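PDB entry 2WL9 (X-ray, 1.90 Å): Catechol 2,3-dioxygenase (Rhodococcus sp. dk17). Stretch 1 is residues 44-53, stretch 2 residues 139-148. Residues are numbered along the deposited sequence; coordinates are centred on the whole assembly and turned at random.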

ATOM      1  N   ARG C  44      -6.186   3.095  35.493  1.00 17.17           N
ATOM      2  CA  ARG C  44      -6.656   3.215  34.118  1.00 16.77           C
ATOM      3  C   ARG C  44      -5.463   3.118  33.172  1.00 16.90           C
ATOM      4  O   ARG C  44      -4.397   3.667  33.461  1.00 17.14           O
ATOM      5  CB  ARG C  44      -7.377   4.559  33.982  1.00 16.74           C
ATOM      6  CG  ARG C  44      -7.862   4.908  32.603  1.00 16.03           C
ATOM      7  CD  ARG C  44      -8.568   6.248  32.622  1.00 17.04           C
ATOM      8  NE  ARG C  44      -9.393   6.425  31.432  1.00 17.42           N
ATOM      9  CZ  ARG C  44      -9.604   7.583  30.818  1.00 17.42           C
ATOM     10  NH1 ARG C  44      -9.027   8.699  31.253  1.00 18.05           N
ATOM     11  NH2 ARG C  44     -10.372   7.614  29.741  1.00 17.47           N
ATOM     12  N   MET C  45      -5.635   2.405  32.055  1.00 17.11           N
ATOM     13  CA  MET C  45      -4.547   2.196  31.093  1.00 17.11           C
ATOM     14  C   MET C  45      -4.875   2.739  29.701  1.00 17.38           C
ATOM     15  O   MET C  45      -3.993   2.815  28.830  1.00 17.58           O
ATOM     16  CB  MET C  45      -4.216   0.704  30.960  1.00 17.21           C
ATOM     17  CG  MET C  45      -3.724   0.026  32.230  1.00 17.91           C
ATOM     18  SD  MET C  45      -3.588  -1.753  32.009  1.00 19.59           S
ATOM     19  CE  MET C  45      -2.257  -1.877  30.811  1.00 19.69           C
ATOM     20  N   ASP C  46      -6.137   3.097  29.487  1.00 17.35           N
ATOM     21  CA  ASP C  46      -6.621   3.483  28.160  1.00 17.81           C
ATOM     22  C   ASP C  46      -7.968   4.196  28.256  1.00 17.91           C
ATOM     23  O   ASP C  46      -8.296   4.743  29.304  1.00 18.22           O
ATOM     24  CB  ASP C  46      -6.697   2.262  27.226  1.00 17.83           C
ATOM     25  CG  ASP C  46      -7.656   1.175  27.726  1.00 18.76           C
ATOM     26  OD1 ASP C  46      -8.324   1.357  28.767  1.00 18.16           O
ATOM     27  OD2 ASP C  46      -7.737   0.117  27.063  1.00 21.71           O
ATOM     28  N   ARG C  47      -8.737   4.175  27.168  1.00 17.72           N
ATOM     29  CA  ARG C  47     -10.061   4.812  27.111  1.00 18.26           C
ATOM     30  C   ARG C  47     -11.040   4.351  28.205  1.00 17.59           C
ATOM     31  O   ARG C  47     -11.856   5.143  28.685  1.00 17.43           O
ATOM     32  CB  ARG C  47     -10.704   4.519  25.761  1.00 18.76           C
ATOM     33  CG  ARG C  47     -10.558   5.570  24.673  1.00 21.55           C
ATOM     34  CD  ARG C  47     -11.629   5.297  23.590  1.00 24.27           C
ATOM     35  NE  ARG C  47     -11.843   3.855  23.450  1.00 24.98           N
ATOM     36  CZ  ARG C  47     -12.961   3.266  23.027  1.00 26.17           C
ATOM     37  NH1 ARG C  47     -14.029   3.971  22.656  1.00 25.97           N
ATOM     38  NH2 ARG C  47     -13.004   1.946  22.973  1.00 26.62           N
ATOM     39  N   TRP C  48     -10.986   3.065  28.555  1.00 17.24           N
ATOM     40  CA  TRP C  48     -11.878   2.482  29.564  1.00 16.75           C
ATOM     41  C   TRP C  48     -11.754   3.223  30.884  1.00 16.94           C
ATOM     42  O   TRP C  48     -10.663   3.654  31.257  1.00 17.24           O
ATOM     43  CB  TRP C  48     -11.526   1.016  29.829  1.00 16.47           C
ATOM     44  CG  TRP C  48     -11.830   0.038  28.729  1.00 15.89           C
ATOM     45  CD1 TRP C  48     -11.821   0.268  27.370  1.00 15.58           C
ATOM     46  CD2 TRP C  48     -12.115  -1.356  28.898  1.00 15.47           C
ATOM     47  NE1 TRP C  48     -12.133  -0.893  26.694  1.00 13.86           N
ATOM     48  CE2 TRP C  48     -12.310  -1.904  27.608  1.00 15.71           C
ATOM     49  CE3 TRP C  48     -12.254  -2.190  30.021  1.00 13.98           C
ATOM     50  CZ2 TRP C  48     -12.622  -3.261  27.409  1.00 14.92           C
ATOM     51  CZ3 TRP C  48     -12.567  -3.536  29.824  1.00 15.62           C
ATOM     52  CH2 TRP C  48     -12.749  -4.057  28.527  1.00 16.50           C
ATOM     53  N   HIS C  49     -12.872   3.363  31.593  1.00 16.72           N
ATOM     54  CA  HIS C  49     -12.854   3.935  32.936  1.00 16.64           C
ATOM     55  C   HIS C  49     -11.688   3.348  33.737  1.00 16.75           C
ATOM     56  O   HIS C  49     -10.939   4.093  34.386  1.00 17.01           O
ATOM     57  CB  HIS C  49     -14.184   3.673  33.648  1.00 16.56           C
ATOM     58  CG  HIS C  49     -14.179   4.079  35.088  1.00 16.16           C
ATOM     59  ND1 HIS C  49     -13.936   3.187  36.111  1.00 16.40           N
ATOM     60  CD2 HIS C  49     -14.373   5.283  35.678  1.00 15.45           C
ATOM     61  CE1 HIS C  49     -13.986   3.820  37.269  1.00 14.59           C
ATOM     62  NE2 HIS C  49     -14.257   5.092  37.034  1.00 15.69           N
ATOM     63  N   HIS C  50     -11.516   2.025  33.659  1.00 16.30           N
ATOM     64  CA  HIS C  50     -10.422   1.341  34.362  1.00 16.29           C
ATOM     65  C   HIS C  50     -10.114  -0.045  33.795  1.00 16.17           C
ATOM     66  O   HIS C  50     -10.968  -0.670  33.152  1.00 15.75           O
ATOM     67  CB  HIS C  50     -10.749   1.192  35.855  1.00 16.03           C
ATOM     68  CG  HIS C  50     -11.844   0.208  36.129  1.00 16.06           C
ATOM     69  ND1 HIS C  50     -13.177   0.541  36.051  1.00 15.20           N
ATOM     70  CD2 HIS C  50     -11.802  -1.104  36.459  1.00 16.12           C
ATOM     71  CE1 HIS C  50     -13.911  -0.521  36.325  1.00 15.87           C
ATOM     72  NE2 HIS C  50     -13.102  -1.535  36.569  1.00 16.06           N
ATOM     73  N   ARG C  51      -8.894  -0.525  34.064  1.00 16.10           N
ATOM     74  CA  ARG C  51      -8.545  -1.923  33.802  1.00 16.14           C
ATOM     75  C   ARG C  51      -8.351  -2.702  35.109  1.00 15.97           C
ATOM     76  O   ARG C  51      -8.434  -3.932  35.126  1.00 15.63           O
ATOM     77  CB  ARG C  51      -7.274  -2.052  32.944  1.00 16.47           C
ATOM     78  CG  ARG C  51      -7.257  -1.325  31.574  1.00 18.31           C
ATOM     79  CD  ARG C  51      -8.562  -1.381  30.776  1.00 22.32           C
ATOM     80  NE  ARG C  51      -8.902  -2.711  30.292  1.00 24.06           N
ATOM     81  CZ  ARG C  51      -9.044  -3.066  29.011  1.00 21.76           C
ATOM     82  NH1 ARG C  51      -8.888  -2.202  28.020  1.00 22.75           N
ATOM     83  NH2 ARG C  51      -9.370  -4.315  28.725  1.00 21.15           N
ATOM     84  N   ILE C  52      -8.060  -1.988  36.191  1.00 16.13           N
ATOM     85  CA  ILE C  52      -7.797  -2.615  37.484  1.00 16.15           C
ATOM     86  C   ILE C  52      -8.518  -1.863  38.599  1.00 16.83           C
ATOM     87  O   ILE C  52      -8.515  -0.634  38.630  1.00 16.11           O
ATOM     88  CB  ILE C  52      -6.259  -2.702  37.802  1.00 16.27           C
ATOM     89  CG1 ILE C  52      -5.488  -3.370  36.656  1.00 15.70           C
ATOM     90  CG2 ILE C  52      -5.998  -3.477  39.108  1.00 16.37           C
ATOM     91  CD1 ILE C  52      -3.952  -3.277  36.765  1.00 15.05           C
ATOM     92  N   VAL C  53      -9.136  -2.628  39.498  1.00 17.03           N
ATOM     93  CA  VAL C  53      -9.753  -2.089  40.711  1.00 17.62           C
ATOM     94  C   VAL C  53      -8.895  -2.497  41.889  1.00 17.92           C
ATOM     95  O   VAL C  53      -8.579  -3.673  42.053  1.00 18.39           O
ATOM     96  CB  VAL C  53     -11.185  -2.634  40.942  1.00 17.24           C
ATOM     97  CG1 VAL C  53     -11.897  -1.834  42.027  1.00 17.10           C
ATOM     98  CG2 VAL C  53     -11.990  -2.589  39.667  1.00 17.14           C
ATOM     99  N   LYS C 139       1.805   4.765  24.644  1.00 18.48           N
ATOM    100  CA  LYS C 139       0.598   4.337  25.348  1.00 17.90           C
ATOM    101  C   LYS C 139       0.748   2.882  25.812  1.00 17.66           C
ATOM    102  O   LYS C 139       1.838   2.306  25.717  1.00 18.10           O
ATOM    103  CB  LYS C 139      -0.604   4.491  24.409  1.00 18.16           C
ATOM    104  N   PHE C 140      -0.324   2.288  26.332  1.00 16.81           N
ATOM    105  CA  PHE C 140      -0.340   0.854  26.580  1.00 16.86           C
ATOM    106  C   PHE C 140      -0.970   0.154  25.387  1.00 16.87           C
ATOM    107  O   PHE C 140      -1.767   0.750  24.655  1.00 17.04           O
ATOM    108  CB  PHE C 140      -1.096   0.500  27.876  1.00 16.63           C
ATOM    109  CG  PHE C 140      -0.360   0.878  29.131  1.00 16.99           C
ATOM    110  CD1 PHE C 140       0.626   0.044  29.653  1.00 17.02           C
ATOM    111  CD2 PHE C 140      -0.642   2.072  29.787  1.00 16.56           C
ATOM    112  CE1 PHE C 140       1.311   0.391  30.811  1.00 16.85           C
ATOM    113  CE2 PHE C 140       0.047   2.437  30.938  1.00 17.16           C
ATOM    114  CZ  PHE C 140       1.026   1.587  31.454  1.00 17.13           C
ATOM    115  N   VAL C 141      -0.578  -1.101  25.180  1.00 17.25           N
ATOM    116  CA  VAL C 141      -1.215  -1.973  24.200  1.00 17.52           C
ATOM    117  C   VAL C 141      -2.405  -2.669  24.858  1.00 18.12           C
ATOM    118  O   VAL C 141      -2.228  -3.532  25.729  1.00 17.92           O
ATOM    119  CB  VAL C 141      -0.232  -3.050  23.663  1.00 17.56           C
ATOM    120  CG1 VAL C 141      -0.940  -3.965  22.684  1.00 17.42           C
ATOM    121  CG2 VAL C 141       0.991  -2.405  23.011  1.00 16.59           C
ATOM    122  N   THR C 142      -3.621  -2.295  24.467  1.00 18.72           N
ATOM    123  CA  THR C 142      -4.806  -2.913  25.069  1.00 19.80           C
ATOM    124  C   THR C 142      -5.927  -3.207  24.080  1.00 20.66           C
ATOM    125  O   THR C 142      -6.668  -4.180  24.256  1.00 20.80           O
ATOM    126  CB  THR C 142      -5.424  -2.052  26.198  1.00 19.77           C
ATOM    127  OG1 THR C 142      -5.799  -0.771  25.673  1.00 20.90           O
ATOM    128  CG2 THR C 142      -4.467  -1.889  27.384  1.00 19.28           C
ATOM    129  N   GLU C 143      -6.054  -2.350  23.068  1.00 21.26           N
ATOM    130  CA  GLU C 143      -7.177  -2.372  22.135  1.00 22.31           C
ATOM    131  C   GLU C 143      -7.383  -3.732  21.467  1.00 21.97           C
ATOM    132  O   GLU C 143      -6.577  -4.163  20.643  1.00 21.85           O
ATOM    133  CB  GLU C 143      -6.995  -1.277  21.074  1.00 22.98           C
ATOM    134  CG  GLU C 143      -8.192  -1.092  20.146  1.00 26.98           C
ATOM    135  CD  GLU C 143      -9.401  -0.511  20.850  1.00 31.77           C
ATOM    136  OE1 GLU C 143      -9.287   0.607  21.406  1.00 33.18           O
ATOM    137  OE2 GLU C 143     -10.469  -1.174  20.838  1.00 33.86           O
ATOM    138  N   GLY C 144      -8.472  -4.401  21.843  1.00 21.66           N
ATOM    139  CA  GLY C 144      -8.795  -5.727  21.320  1.00 21.74           C
ATOM    140  C   GLY C 144      -7.862  -6.810  21.846  1.00 21.55           C
ATOM    141  O   GLY C 144      -7.871  -7.939  21.356  1.00 21.76           O
ATOM    142  N   GLN C 145      -7.068  -6.459  22.852  1.00 21.46           N
ATOM    143  CA  GLN C 145      -6.099  -7.378  23.443  1.00 21.16           C
ATOM    144  C   GLN C 145      -6.176  -7.458  24.964  1.00 20.54           C
ATOM    145  O   GLN C 145      -5.412  -8.202  25.577  1.00 20.36           O
ATOM    146  CB  GLN C 145      -4.684  -6.988  23.017  1.00 21.15           C
ATOM    147  CG  GLN C 145      -4.358  -7.305  21.568  1.00 22.57           C
ATOM    148  CD  GLN C 145      -2.886  -7.129  21.269  1.00 22.31           C
ATOM    149  OE1 GLN C 145      -2.033  -7.649  21.982  1.00 23.03           O
ATOM    150  NE2 GLN C 145      -2.582  -6.388  20.216  1.00 24.15           N
ATOM    151  N   GLY C 146      -7.088  -6.699  25.575  1.00 20.07           N
ATOM    152  CA  GLY C 146      -7.214  -6.688  27.035  1.00 20.10           C
ATOM    153  C   GLY C 146      -6.044  -6.032  27.752  1.00 19.96           C
ATOM    154  O   GLY C 146      -5.148  -5.488  27.111  1.00 20.04           O
ATOM    155  N   LEU C 147      -6.034  -6.092  29.082  1.00 19.90           N
ATOM    156  CA  LEU C 147      -5.038  -5.345  29.862  1.00 19.96           C
ATOM    157  C   LEU C 147      -3.618  -5.905  29.779  1.00 19.43           C
ATOM    158  O   LEU C 147      -2.660  -5.179  30.007  1.00 19.06           O
ATOM    159  CB  LEU C 147      -5.465  -5.170  31.330  1.00 19.98           C
ATOM    160  CG  LEU C 147      -5.294  -6.315  32.326  1.00 20.98           C
ATOM    161  CD1 LEU C 147      -5.097  -5.783  33.746  1.00 21.43           C
ATOM    162  CD2 LEU C 147      -6.513  -7.203  32.265  1.00 22.23           C
ATOM    163  N   GLY C 148      -3.497  -7.190  29.455  1.00 19.03           N
ATOM    164  CA  GLY C 148      -2.210  -7.883  29.458  1.00 19.11           C
ATOM    165  C   GLY C 148      -2.462  -9.364  29.659  1.00 18.93           C
ATOM    166  O   GLY C 148      -3.455  -9.886  29.165  1.00 19.52           O
TER
HETATM  167  O   HOH W   1      -3.114   3.411  26.351  1.00 21.55           O
HETATM  168  O   HOH W   2     -11.827  -1.186  23.771  1.00 20.78           O

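Met45 to Arg51 form a loop that leads into the strand at Ile52 and Val53; no regular helix or strand is assigned in stretch 2. The two backbones approach at two places, with CA atoms 6.3 Å apart at Met45 and Phe140 and again at Arg51 and Leu147. No direct backbone hydrogen bond joins them, so the bonding falls to side chains and water, though main-chain atoms also pack in the contact, which buries 475 Å² in all.

At the start of stretch 2, Lys139 is modelled only as far as CB, and that part makes no contact. Phe140 is anchored through its backbone: water 1 donates to Met45 O (2.7 Å) and accepts from Phe140 N (3.0 Å), bridging main-chain groups too far apart to bond directly. The phenyl ring lies with one face under Met45 CG, while Met45 CE comes within 3.7 Å of Phe140 CD1. Methionine suits this place because its long, unbranched chain can run past an aromatic ring and on to further apolar neighbours.

Val141 turns its CA-to-CB bond away, and Thr142 turns back toward stretch 1. Thr142 OG1 donates a short hydrogen bond to Asp46 OD2 (2.5 Å), the one direct hydrogen bond between the stretches. The same carboxylate oxygen forms a salt bridge with Arg51 NH1 (2.8 Å), although the hydrogen bond within that bridge is weak. Asp46 OD1 meanwhile accepts from Trp48 N (3.2 Å), so the aspartate both steadies its own loop and receives the threonine. The methyl group of Thr142 serves the apolar side, its CG2 lying 4.1 Å from Met45 CE.

Glu143 starts out away from stretch 1, but its side chain bends back. Its OE1 lies 4.3 Å from Arg47 NH2, out of the guanidinium plane, so the charges attract without an N-H pointing at the oxygen. Water 2 adds a link, donating to Glu143 OE2 (3.2 Å) and accepting from Trp48 NE1 (3.0 Å).

The chain then turns, with Gln145 N bonded to Thr142 O (2.7 Å). Gly144 and Gly146 both have positive phi, which glycine adopts readily. Gly146 CA lies 3.6 Å from Arg51 NH2, and Leu147 N sits over one face of that guanidinium.

Leu147 completes the apolar packing with a branched, wholly apolar side chain that leaves no polar group unpaired: its CB is 4.0 Å from Met45 SD and 3.9 Å from Arg51 CB, and its CD1 is 3.8 Å from Ile52 CG1. Met45 CE also reaches within 3.4 Å of Leu147 O.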